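Local coordinates for protein phytase (Debaryomyces castellii, PDB 2GFI) that removes phosphate from inositol hexakisphosphate as a 3-phytase, an acid phosphatase of the histidine acid phosphatase family, at residues Q63-S68 with K325-F330; F161-G166 with S204-D209; N300-I305 with I336-S341; S307-A312 with V440-D445. One frame throughout, in Å; residues are numbered along the deposited sequence.

Contact 1: residues Q63-S68 with K325-F330; sequences QVQLFS and KIWLSF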
# COMPACT_ATOMS: atom_id res chain seq x y z
N GLN A 63 -21.22 -21.77 -15.70
CA GLN A 63 -20.23 -21.84 -16.77
C GLN A 63 -19.25 -20.66 -16.69
O GLN A 63 -19.59 -19.58 -16.21
CB GLN A 63 -20.94 -21.86 -18.12
CG GLN A 63 -20.07 -22.17 -19.34
CD GLN A 63 -20.85 -22.04 -20.61
OE1 GLN A 63 -22.02 -22.48 -20.68
NE2 GLN A 63 -20.26 -21.40 -21.60
N VAL A 64 -18.03 -20.87 -17.17
CA VAL A 64 -17.10 -19.77 -17.35
C VAL A 64 -16.35 -19.96 -18.65
O VAL A 64 -15.98 -21.08 -19.00
CB VAL A 64 -16.11 -19.64 -16.14
CG1 VAL A 64 -15.22 -20.91 -16.01
CG2 VAL A 64 -15.33 -18.32 -16.19
N GLN A 65 -16.17 -18.87 -19.39
CA GLN A 65 -15.32 -18.82 -20.56
C GLN A 65 -14.23 -17.81 -20.30
O GLN A 65 -14.48 -16.71 -19.82
CB GLN A 65 -16.12 -18.46 -21.81
CG GLN A 65 -17.50 -19.16 -21.90
CD GLN A 65 -18.32 -18.71 -23.07
OE1 GLN A 65 -17.92 -17.82 -23.78
NE2 GLN A 65 -19.48 -19.34 -23.28
N LEU A 66 -13.01 -18.24 -20.54
CA LEU A 66 -11.84 -17.44 -20.49
C LEU A 66 -11.29 -17.26 -21.92
O LEU A 66 -11.09 -18.23 -22.66
CB LEU A 66 -10.80 -18.11 -19.61
CG LEU A 66 -9.42 -17.44 -19.68
CD1 LEU A 66 -9.46 -15.97 -19.17
CD2 LEU A 66 -8.37 -18.27 -18.92
N PHE A 67 -11.07 -16.00 -22.28
CA PHE A 67 -10.37 -15.66 -23.47
C PHE A 67 -9.16 -14.88 -23.04
O PHE A 67 -9.26 -13.75 -22.59
CB PHE A 67 -11.26 -14.88 -24.43
CG PHE A 67 -12.47 -15.66 -24.86
CD1 PHE A 67 -12.40 -16.50 -25.98
CD2 PHE A 67 -13.67 -15.59 -24.13
CE1 PHE A 67 -13.53 -17.23 -26.38
CE2 PHE A 67 -14.80 -16.33 -24.51
CZ PHE A 67 -14.73 -17.16 -25.65
N SER A 68 -8.02 -15.52 -23.16
CA SER A 68 -6.80 -15.02 -22.59
C SER A 68 -5.77 -14.69 -23.69
O SER A 68 -5.65 -15.43 -24.68
CB SER A 68 -6.25 -16.05 -21.63
OG SER A 68 -5.00 -15.64 -21.16
N LYS A 325 -17.84 -27.28 -18.51
CA LYS A 325 -18.37 -25.99 -18.09
C LYS A 325 -17.29 -24.90 -18.09
O LYS A 325 -17.60 -23.75 -17.85
CB LYS A 325 -18.97 -26.12 -16.68
CG LYS A 325 -19.85 -27.35 -16.45
CD LYS A 325 -21.10 -27.26 -17.33
CE LYS A 325 -22.14 -28.29 -16.91
NZ LYS A 325 -23.32 -28.18 -17.83
N ILE A 326 -16.04 -25.27 -18.33
CA ILE A 326 -14.92 -24.34 -18.25
C ILE A 326 -14.25 -24.27 -19.60
O ILE A 326 -13.65 -25.24 -20.07
CB ILE A 326 -13.92 -24.77 -17.16
CG1 ILE A 326 -14.59 -24.78 -15.80
CG2 ILE A 326 -12.73 -23.86 -17.10
CD1 ILE A 326 -13.78 -25.53 -14.74
N TRP A 327 -14.39 -23.10 -20.23
CA TRP A 327 -13.85 -22.84 -21.55
C TRP A 327 -12.62 -21.95 -21.40
O TRP A 327 -12.71 -20.88 -20.81
CB TRP A 327 -14.94 -22.21 -22.42
CG TRP A 327 -16.10 -23.14 -22.44
CD1 TRP A 327 -17.28 -23.02 -21.75
CD2 TRP A 327 -16.16 -24.41 -23.10
NE1 TRP A 327 -18.06 -24.12 -21.97
CE2 TRP A 327 -17.40 -24.99 -22.79
CE3 TRP A 327 -15.28 -25.11 -23.95
CZ2 TRP A 327 -17.81 -26.26 -23.31
CZ3 TRP A 327 -15.68 -26.36 -24.45
CH2 TRP A 327 -16.93 -26.91 -24.13
N LEU A 328 -11.49 -22.46 -21.89
CA LEU A 328 -10.20 -21.82 -21.78
C LEU A 328 -9.60 -21.64 -23.17
O LEU A 328 -9.16 -22.61 -23.80
CB LEU A 328 -9.26 -22.66 -20.91
CG LEU A 328 -9.80 -23.11 -19.55
CD1 LEU A 328 -8.84 -24.08 -18.90
CD2 LEU A 328 -10.05 -21.89 -18.63
N SER A 329 -9.58 -20.38 -23.62
CA SER A 329 -9.12 -20.02 -24.96
C SER A 329 -8.03 -18.98 -24.83
O SER A 329 -8.18 -17.99 -24.10
CB SER A 329 -10.25 -19.42 -25.81
OG SER A 329 -11.30 -20.34 -25.94
N PHE A 330 -6.98 -19.18 -25.61
CA PHE A 330 -5.75 -18.41 -25.56
C PHE A 330 -5.42 -17.96 -26.96
O PHE A 330 -5.39 -18.77 -27.87
CB PHE A 330 -4.64 -19.27 -25.00
CG PHE A 330 -4.86 -19.65 -23.59
CD1 PHE A 330 -4.38 -18.85 -22.57
CD2 PHE A 330 -5.62 -20.78 -23.28
CE1 PHE A 330 -4.61 -19.17 -21.27
CE2 PHE A 330 -5.87 -21.11 -21.98
CZ PHE A 330 -5.36 -20.30 -20.96
O HOH W 1 -12.91 -19.84 -24.12
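Val64 N donates to Lys325 O at 3.0 Å, the first rung of a parallel ladder in the core sheet of the histidine phosphatase fold, which leads toward the predicted nucleophile His70. Trp327 N, Leu66 N, Ser329 N and Ser68 N supply the rest; Ser329 N to Leu66 O is the least straight, 149° at the hydrogen. Alongside the rungs CA-H groups add weaker contacts, the shortest from Phe330 CA to Ser68 O (3.1 Å). A water donates to Leu66 O at 2.8 Å and bonds Ser329 OG, which is also hydrogen-bonded to Tyr443 OH; it sits above one face of the Phe67 ring, toward its rim. Among the apolar pairs, Val64 CG1 meets Ile326 CG1 at 3.9 Å and Leu66 CB meets Leu328 CD2 at 4.0 Å. Separately, Ser68 CB lies 3.5 Å from Phe330 CD1. Gln63 has CG anti to its backbone N (chi1 -170°), at the edge of the Trp327 ring, 3.8 Å from CD1. An alanine at Gln63 would probably open a gap beside CD1, leaving Gln65 CG as neighbour there. Strand 374-382 pairs antiparallel with 63-68; helix 302-318 covers the Gln65 and Trp327 face, helix 166-180 that of Leu66 and Phe330.

Contact 2: residues F161-G166 with S204-D209; sequences FTSNSG and SLTPRD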
# COMPACT_ATOMS: atom_id res chain seq x y z
N PHE A 161 -8.05 -24.52 -25.34
CA PHE A 161 -8.02 -24.11 -26.72
C PHE A 161 -7.02 -22.97 -26.80
O PHE A 161 -7.09 -21.99 -26.03
CB PHE A 161 -9.43 -23.72 -27.20
CG PHE A 161 -10.46 -24.79 -26.92
CD1 PHE A 161 -10.79 -25.72 -27.90
CD2 PHE A 161 -11.02 -24.90 -25.67
CE1 PHE A 161 -11.68 -26.73 -27.63
CE2 PHE A 161 -11.91 -25.92 -25.39
CZ PHE A 161 -12.25 -26.84 -26.38
N THR A 162 -6.07 -23.14 -27.71
CA THR A 162 -5.04 -22.17 -27.91
C THR A 162 -4.71 -22.07 -29.39
O THR A 162 -4.86 -23.04 -30.11
CB THR A 162 -3.78 -22.56 -27.10
OG1 THR A 162 -2.76 -21.61 -27.40
CG2 THR A 162 -3.22 -23.85 -27.58
N SER A 163 -4.26 -20.89 -29.84
CA SER A 163 -3.71 -20.79 -31.19
C SER A 163 -2.30 -21.36 -31.17
O SER A 163 -1.77 -21.71 -30.12
CB SER A 163 -3.74 -19.34 -31.72
OG SER A 163 -2.52 -18.68 -31.41
N ASN A 164 -1.70 -21.52 -32.35
CA ASN A 164 -0.44 -22.23 -32.44
C ASN A 164 0.76 -21.30 -32.33
O ASN A 164 1.91 -21.73 -32.49
CB ASN A 164 -0.40 -23.08 -33.71
CG ASN A 164 -0.43 -22.25 -34.96
OD1 ASN A 164 -1.27 -21.36 -35.12
ND2 ASN A 164 0.47 -22.54 -35.87
N SER A 165 0.49 -20.03 -32.06
CA SER A 165 1.56 -19.11 -31.68
C SER A 165 2.29 -19.66 -30.45
O SER A 165 1.65 -20.09 -29.51
CB SER A 165 0.98 -17.77 -31.37
OG SER A 165 1.90 -17.04 -30.59
N GLY A 166 3.62 -19.67 -30.47
CA GLY A 166 4.41 -20.25 -29.39
C GLY A 166 4.08 -19.64 -28.02
O GLY A 166 3.81 -20.37 -27.05
N SER A 204 -11.46 -20.83 -35.71
CA SER A 204 -10.15 -20.22 -35.46
C SER A 204 -10.24 -19.39 -34.19
O SER A 204 -11.28 -18.82 -33.88
CB SER A 204 -9.83 -19.28 -36.62
OG SER A 204 -8.54 -18.74 -36.50
N LEU A 205 -9.14 -19.35 -33.45
CA LEU A 205 -8.99 -18.38 -32.36
C LEU A 205 -8.41 -17.08 -32.90
O LEU A 205 -8.31 -16.09 -32.18
CB LEU A 205 -8.14 -18.96 -31.23
CG LEU A 205 -8.90 -19.91 -30.32
CD1 LEU A 205 -7.97 -20.63 -29.40
CD2 LEU A 205 -10.07 -19.21 -29.56
N THR A 206 -8.03 -17.10 -34.17
CA THR A 206 -7.54 -15.91 -34.87
C THR A 206 -8.31 -15.74 -36.19
O THR A 206 -7.71 -15.77 -37.24
CB THR A 206 -6.01 -16.03 -35.17
OG1 THR A 206 -5.74 -17.24 -35.92
CG2 THR A 206 -5.19 -16.21 -33.90
N PRO A 207 -9.64 -15.57 -36.13
CA PRO A 207 -10.45 -15.50 -37.36
C PRO A 207 -10.09 -14.34 -38.30
O PRO A 207 -10.43 -14.38 -39.50
CB PRO A 207 -11.88 -15.33 -36.83
CG PRO A 207 -11.69 -14.75 -35.44
CD PRO A 207 -10.46 -15.43 -34.91
N ARG A 208 -9.39 -13.33 -37.79
CA ARG A 208 -8.95 -12.26 -38.68
C ARG A 208 -8.00 -12.80 -39.77
O ARG A 208 -7.88 -12.18 -40.82
CB ARG A 208 -8.25 -11.15 -37.90
CG ARG A 208 -6.90 -11.57 -37.37
CD ARG A 208 -6.39 -10.72 -36.27
NE ARG A 208 -5.60 -11.52 -35.35
CZ ARG A 208 -4.28 -11.58 -35.37
NH1 ARG A 208 -3.60 -10.86 -36.26
NH2 ARG A 208 -3.64 -12.35 -34.49
N ASP A 209 -7.31 -13.91 -39.48
CA ASP A 209 -6.33 -14.48 -40.39
C ASP A 209 -6.98 -14.97 -41.71
O ASP A 209 -6.42 -14.80 -42.79
CB ASP A 209 -5.60 -15.65 -39.70
CG ASP A 209 -4.62 -15.19 -38.63
OD1 ASP A 209 -4.39 -13.98 -38.48
OD2 ASP A 209 -4.02 -15.97 -37.89
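Leu205 pushes one methyl against the backbone of Thr162: CD1 lies 3.6 Å from both Thr162 N and Thr162 C. Its CG stands anti to the carbonyl carbon, and chi2 of 170° then extends CD1 toward the strand, where it also meets Phe161 CB at 4.1 Å. No hydrogen bond crosses this interface; the contact is made by carbon atoms. Thr206 divides its two branches: CG2 touches Ser163 CB at 4.1 Å, while OG1, between the backbone N and the carbonyl carbon, donates to Asp209 OD2 at 2.9 Å from well above the carboxylate plane. Asp209 N in turn bonds Thr206 O. An alanine at Thr206 would probably leave the Asp209 carboxylate without its hydroxyl donor and Ser163 CB without its methyl neighbour. Just before, Ser204 OG accepts from Thr206 N at 2.9 Å, an ST turn. In segment 161-166, Ser163 OG bonds Glu196 and takes only a weak bond from Ser165 N. The contact thus sets the loop against a strand end close to the predicted catalytic residues His70 and Asp333. Strand 158-163 runs parallel between 189-194 and 326-331; Leu205 also reaches Ile194 and Ser329 on these neighbours, and helix 166-180 packs on Thr162.

Contact 3: residues N300-I305 with I336-S341; sequences NMTRVI and IEIFHS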
# COMPACT_ATOMS: atom_id res chain seq x y z
N ASN A 300 -14.24 -1.23 -40.17
CA ASN A 300 -15.55 -1.80 -40.52
C ASN A 300 -15.59 -3.34 -40.53
O ASN A 300 -16.67 -3.94 -40.43
CB ASN A 300 -16.12 -1.18 -41.84
CG ASN A 300 -15.22 -1.39 -43.11
OD1 ASN A 300 -14.26 -2.18 -43.12
ND2 ASN A 300 -15.56 -0.67 -44.21
N MET A 301 -14.43 -3.98 -40.60
CA MET A 301 -14.39 -5.43 -40.73
C MET A 301 -14.37 -6.20 -39.43
O MET A 301 -14.64 -7.39 -39.43
CB MET A 301 -13.25 -5.88 -41.65
CG MET A 301 -13.54 -5.68 -43.13
SD MET A 301 -15.12 -6.44 -43.65
CE MET A 301 -14.70 -8.16 -43.46
N THR A 302 -14.10 -5.53 -38.32
CA THR A 302 -13.86 -6.23 -37.05
C THR A 302 -15.12 -6.76 -36.41
O THR A 302 -15.08 -7.78 -35.71
CB THR A 302 -13.10 -5.35 -36.05
OG1 THR A 302 -13.88 -4.17 -35.77
CG2 THR A 302 -11.76 -4.89 -36.65
N ARG A 303 -16.24 -6.07 -36.61
CA ARG A 303 -17.44 -6.61 -36.05
C ARG A 303 -17.77 -7.97 -36.65
O ARG A 303 -18.17 -8.88 -35.88
CB ARG A 303 -18.64 -5.72 -36.20
CG ARG A 303 -19.75 -6.37 -35.40
CD ARG A 303 -20.93 -5.58 -35.18
NE ARG A 303 -20.66 -4.24 -34.70
CZ ARG A 303 -21.57 -3.51 -34.06
NH1 ARG A 303 -22.76 -4.06 -33.79
NH2 ARG A 303 -21.29 -2.26 -33.68
N VAL A 304 -17.61 -8.13 -37.98
CA VAL A 304 -17.90 -9.45 -38.58
C VAL A 304 -16.94 -10.51 -38.06
O VAL A 304 -17.37 -11.60 -37.70
CB VAL A 304 -17.93 -9.47 -40.15
CG1 VAL A 304 -16.58 -9.14 -40.75
CG2 VAL A 304 -18.35 -10.86 -40.63
N ILE A 305 -15.64 -10.18 -38.01
CA ILE A 305 -14.62 -11.09 -37.48
C ILE A 305 -14.86 -11.39 -35.99
O ILE A 305 -14.90 -12.55 -35.61
CB ILE A 305 -13.20 -10.54 -37.67
CG1 ILE A 305 -12.88 -10.32 -39.14
CG2 ILE A 305 -12.18 -11.50 -37.05
CD1 ILE A 305 -11.69 -9.39 -39.35
N ILE A 336 -8.57 -10.75 -29.35
CA ILE A 336 -9.40 -10.36 -28.24
C ILE A 336 -9.96 -8.98 -28.47
O ILE A 336 -11.07 -8.71 -28.06
CB ILE A 336 -8.62 -10.44 -26.93
CG1 ILE A 336 -8.21 -11.90 -26.68
CG2 ILE A 336 -9.47 -9.91 -25.78
CD1 ILE A 336 -7.29 -12.10 -25.48
N GLU A 337 -9.18 -8.09 -29.11
CA GLU A 337 -9.69 -6.74 -29.42
C GLU A 337 -10.81 -6.81 -30.41
O GLU A 337 -11.83 -6.17 -30.22
CB GLU A 337 -8.63 -5.81 -29.99
CG GLU A 337 -8.01 -4.96 -28.95
CD GLU A 337 -7.19 -3.85 -29.53
OE1 GLU A 337 -7.48 -2.67 -29.21
OE2 GLU A 337 -6.23 -4.20 -30.27
N ILE A 338 -10.59 -7.57 -31.47
CA ILE A 338 -11.61 -7.76 -32.49
C ILE A 338 -12.83 -8.46 -31.89
O ILE A 338 -13.96 -8.05 -32.14
CB ILE A 338 -11.00 -8.55 -33.67
CG1 ILE A 338 -9.90 -7.71 -34.37
CG2 ILE A 338 -12.11 -9.03 -34.62
CD1 ILE A 338 -8.99 -8.52 -35.28
N PHE A 339 -12.60 -9.48 -31.08
CA PHE A 339 -13.68 -10.09 -30.29
C PHE A 339 -14.49 -9.01 -29.58
O PHE A 339 -15.71 -8.96 -29.73
CB PHE A 339 -13.08 -11.12 -29.31
CG PHE A 339 -14.09 -11.90 -28.51
CD1 PHE A 339 -15.43 -11.97 -28.88
CD2 PHE A 339 -13.67 -12.62 -27.40
CE1 PHE A 339 -16.34 -12.73 -28.12
CE2 PHE A 339 -14.60 -13.37 -26.62
CZ PHE A 339 -15.91 -13.43 -27.00
N HIS A 340 -13.82 -8.11 -28.85
CA HIS A 340 -14.46 -6.99 -28.13
C HIS A 340 -15.14 -5.98 -29.01
O HIS A 340 -16.11 -5.33 -28.60
CB HIS A 340 -13.47 -6.26 -27.20
CG HIS A 340 -13.32 -6.94 -25.87
ND1 HIS A 340 -14.08 -6.59 -24.77
CD2 HIS A 340 -12.56 -7.99 -25.50
CE1 HIS A 340 -13.77 -7.39 -23.76
NE2 HIS A 340 -12.86 -8.25 -24.18
N SER A 341 -14.66 -5.84 -30.24
CA SER A 341 -15.39 -5.05 -31.24
C SER A 341 -16.83 -5.59 -31.39
O SER A 341 -17.78 -4.82 -31.50
CB SER A 341 -14.68 -5.10 -32.58
OG SER A 341 -15.13 -4.06 -33.39
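Thr302 meets the second helix with both branches of its side chain. Its OG1 accepts a hydrogen bond from Ser341 OG at 2.7 Å, a buried hydroxyl pair; chi1 of Ser341, -162°, carries OG to a position anti to its own backbone N and toward Thr302. Thr302 OG1 is also in hydrogen-bonding contact with the backbone oxygens of Ser296 and Asn299, which would have to share its one proton. The other branch, CG2, touches Ile338 CG1 at 4.1 Å, the two side chains crossing at about a right angle. Ile338 CG2 comes within 3.4 Å of Thr302 O. Arg303, one residue on, sends its CB away from the partner and lies at the border of the contact, its NH1 weakly bonded to Arg422 O. Three residues after Thr302, Ile305 CG2 presses on Ile338 CG2 at 3.5 Å, closer than carbons usually pack. Ile338 thus touches both Thr302 and Ile305, and its side chain is about 9 Å from that of the predicted proton donor Asp333. Helices 302-318 and 333-343 are joined in sequence through strand 326-331, and both lie over the same face of the central sheet, where Phe339 packs edge-to-face with Phe67 of strand 59-69.

Contact 4: residues S307-A312 with V440-D445; sequences STLLNA and VTFYWD. With NAG (2-acetamido-2-deoxy-beta-D-glucopyranose), chain C.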
# COMPACT_ATOMS: atom_id res chain seq x y z
N SER A 307 -17.52 -11.31 -34.28
CA SER A 307 -18.80 -11.98 -34.08
C SER A 307 -18.70 -13.49 -34.16
O SER A 307 -19.62 -14.18 -33.71
CB SER A 307 -19.83 -11.52 -35.12
OG SER A 307 -20.14 -10.16 -34.93
N THR A 308 -17.61 -13.99 -34.73
CA THR A 308 -17.43 -15.43 -34.81
C THR A 308 -17.27 -16.01 -33.43
O THR A 308 -18.00 -16.96 -33.07
CB THR A 308 -16.27 -15.85 -35.77
OG1 THR A 308 -15.04 -15.28 -35.32
CG2 THR A 308 -16.46 -15.26 -37.14
N LEU A 309 -16.36 -15.42 -32.64
CA LEU A 309 -16.19 -15.85 -31.24
C LEU A 309 -17.35 -15.43 -30.37
O LEU A 309 -17.65 -16.11 -29.42
CB LEU A 309 -14.86 -15.37 -30.62
CG LEU A 309 -13.58 -16.02 -31.17
CD1 LEU A 309 -12.33 -15.41 -30.55
CD2 LEU A 309 -13.60 -17.56 -31.02
N LEU A 310 -18.01 -14.31 -30.68
CA LEU A 310 -19.18 -13.90 -29.88
C LEU A 310 -20.31 -14.91 -30.03
O LEU A 310 -20.91 -15.32 -29.02
CB LEU A 310 -19.63 -12.50 -30.24
CG LEU A 310 -20.73 -11.89 -29.36
CD1 LEU A 310 -20.20 -11.76 -27.97
CD2 LEU A 310 -21.20 -10.57 -29.92
N ASN A 311 -20.58 -15.34 -31.27
CA ASN A 311 -21.57 -16.41 -31.58
C ASN A 311 -21.26 -17.74 -30.91
O ASN A 311 -22.14 -18.35 -30.29
CB ASN A 311 -21.63 -16.66 -33.09
CG ASN A 311 -22.50 -15.65 -33.82
OD1 ASN A 311 -23.22 -14.88 -33.20
ND2 ASN A 311 -22.44 -15.68 -35.17
N ALA A 312 -20.01 -18.17 -31.03
CA ALA A 312 -19.54 -19.43 -30.48
C ALA A 312 -19.70 -19.46 -28.97
O ALA A 312 -20.26 -20.42 -28.40
CB ALA A 312 -18.07 -19.66 -30.86
N VAL A 440 -17.28 -21.25 -35.90
CA VAL A 440 -16.47 -22.00 -34.94
C VAL A 440 -17.18 -23.32 -34.67
O VAL A 440 -18.40 -23.34 -34.40
CB VAL A 440 -16.29 -21.22 -33.58
CG1 VAL A 440 -15.77 -22.15 -32.43
CG2 VAL A 440 -15.39 -20.00 -33.75
N THR A 441 -16.41 -24.39 -34.75
CA THR A 441 -16.84 -25.70 -34.32
C THR A 441 -15.85 -26.32 -33.36
O THR A 441 -16.16 -27.34 -32.74
CB THR A 441 -17.07 -26.67 -35.55
OG1 THR A 441 -15.84 -26.87 -36.27
CG2 THR A 441 -18.05 -26.04 -36.59
N PHE A 442 -14.65 -25.74 -33.22
CA PHE A 442 -13.59 -26.40 -32.44
C PHE A 442 -13.97 -26.68 -30.98
O PHE A 442 -13.46 -27.62 -30.40
CB PHE A 442 -12.20 -25.72 -32.60
CG PHE A 442 -12.14 -24.30 -32.06
CD1 PHE A 442 -12.07 -24.07 -30.68
CD2 PHE A 442 -12.18 -23.21 -32.92
CE1 PHE A 442 -12.03 -22.77 -30.19
CE2 PHE A 442 -12.16 -21.89 -32.44
CZ PHE A 442 -12.08 -21.68 -31.05
N TYR A 443 -14.86 -25.88 -30.37
CA TYR A 443 -15.30 -26.17 -28.98
C TYR A 443 -16.12 -27.46 -28.88
O TYR A 443 -16.21 -28.07 -27.80
CB TYR A 443 -16.06 -25.00 -28.30
CG TYR A 443 -15.30 -23.69 -28.16
CD1 TYR A 443 -14.21 -23.59 -27.30
CD2 TYR A 443 -15.69 -22.56 -28.88
CE1 TYR A 443 -13.51 -22.40 -27.17
CE2 TYR A 443 -14.99 -21.35 -28.76
CZ TYR A 443 -13.91 -21.29 -27.90
OH TYR A 443 -13.20 -20.12 -27.78
N TRP A 444 -16.72 -27.88 -30.00
CA TRP A 444 -17.56 -29.08 -30.02
C TRP A 444 -16.96 -30.29 -30.74
O TRP A 444 -17.18 -31.44 -30.34
CB TRP A 444 -18.94 -28.72 -30.59
CG TRP A 444 -19.55 -27.61 -29.80
CD1 TRP A 444 -20.23 -27.72 -28.62
CD2 TRP A 444 -19.49 -26.22 -30.11
NE1 TRP A 444 -20.62 -26.47 -28.18
CE2 TRP A 444 -20.18 -25.53 -29.08
CE3 TRP A 444 -18.94 -25.48 -31.16
CZ2 TRP A 444 -20.31 -24.14 -29.07
CZ3 TRP A 444 -19.08 -24.11 -31.15
CH2 TRP A 444 -19.76 -23.45 -30.10
N ASP A 445 -16.20 -30.07 -31.79
CA ASP A 445 -15.70 -31.18 -32.58
C ASP A 445 -14.25 -31.50 -32.31
O ASP A 445 -13.63 -32.21 -33.10
CB ASP A 445 -15.92 -30.90 -34.07
CG ASP A 445 -15.07 -29.73 -34.59
OD1 ASP A 445 -14.11 -29.28 -33.89
OD2 ASP A 445 -15.30 -29.22 -35.70
C1 NAG C . -23.54 -15.07 -35.90
C2 NAG C . -23.05 -14.99 -37.37
C3 NAG C . -24.19 -14.60 -38.34
C4 NAG C . -25.43 -15.50 -38.14
C5 NAG C . -25.78 -15.38 -36.64
C6 NAG C . -27.00 -16.18 -36.23
C7 NAG C . -20.64 -14.50 -37.69
C8 NAG C . -19.70 -13.46 -38.25
N2 NAG C . -21.91 -14.09 -37.51
O3 NAG C . -23.70 -14.68 -39.66
O4 NAG C . -26.53 -15.22 -39.02
O5 NAG C . -24.70 -15.85 -35.84
O6 NAG C . -27.06 -16.07 -34.83
O7 NAG C . -20.20 -15.63 -37.43
O HOH W 2 -18.97 -18.93 -34.94
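Ala312 and Val440 make the closest apolar contact between these segments, CB to CB at 3.6 Å. Around this pair, Tyr443 turns an edge to the same methyl, CE2 to Ala312 CB 4.1 Å. Leu309 adds a second patch: its CD2 lies 4.1 Å from Val440 CG2 and also nears Phe442 CZ and the hydroxyl of Tyr443, which is hydrogen-bonded to Ser329. Phe442 CE1 lies over the centre of the Tyr443 ring, and Tyr443 CB over that of Trp444. Trp444 CG stands anti to its carbonyl carbon (chi1 -56°); at the far rim of the indole, CH2 meets Ala312 O in the ring plane at 3.5 Å. Polar linkage is left to one water, which donates to Thr308 O at 2.9 Å and accepts from Val440 N. Beside the contact, Asn311 ND2 is covalently bonded to C1 of the N-acetylglucosamine, whose acetyl methyl C8 lies 3.7 Å from Ser307 CB, and the sugar is also hydrogen-bonded to Thr426 O. With no direct hydrogen bond between the segments, the weakly bonded helical turn 442-445 is held to helix 302-318 by hydrocarbon and aromatic contact plus a shared water, while the glycan occupies a different side of the helix from Ala312.

How the contacts relate
Strand 326-331 of contact 1 is the common thread: it pairs with strand 158-163 of contact 2, Leu328 O to Phe161 N 2.7 Å, and reaches contact 4, where Trp327 CZ3 lies 3.8 Å from Tyr443 O. Contacts 3 and 4 share helix 302-318, which, with helix 333-343, lies over the sheet; Ser68 C and Ile336 CD1 are 3.5 Å apart. The 204-209 loop of contact 2 wedges against contact 3, with Ile305 CG2 3.4 Å from Arg208 N, and Leu205 CD2 touches Phe442 CZ of contact 4. Side chain to side chain, the predicted nucleophile His70 lies about 7 Å from Phe330 and about 8 Å from Ser163, and the predicted proton donor Asp333 about 9 Å from Thr206, consistent with contacts 1 and 2 both lying near the active site.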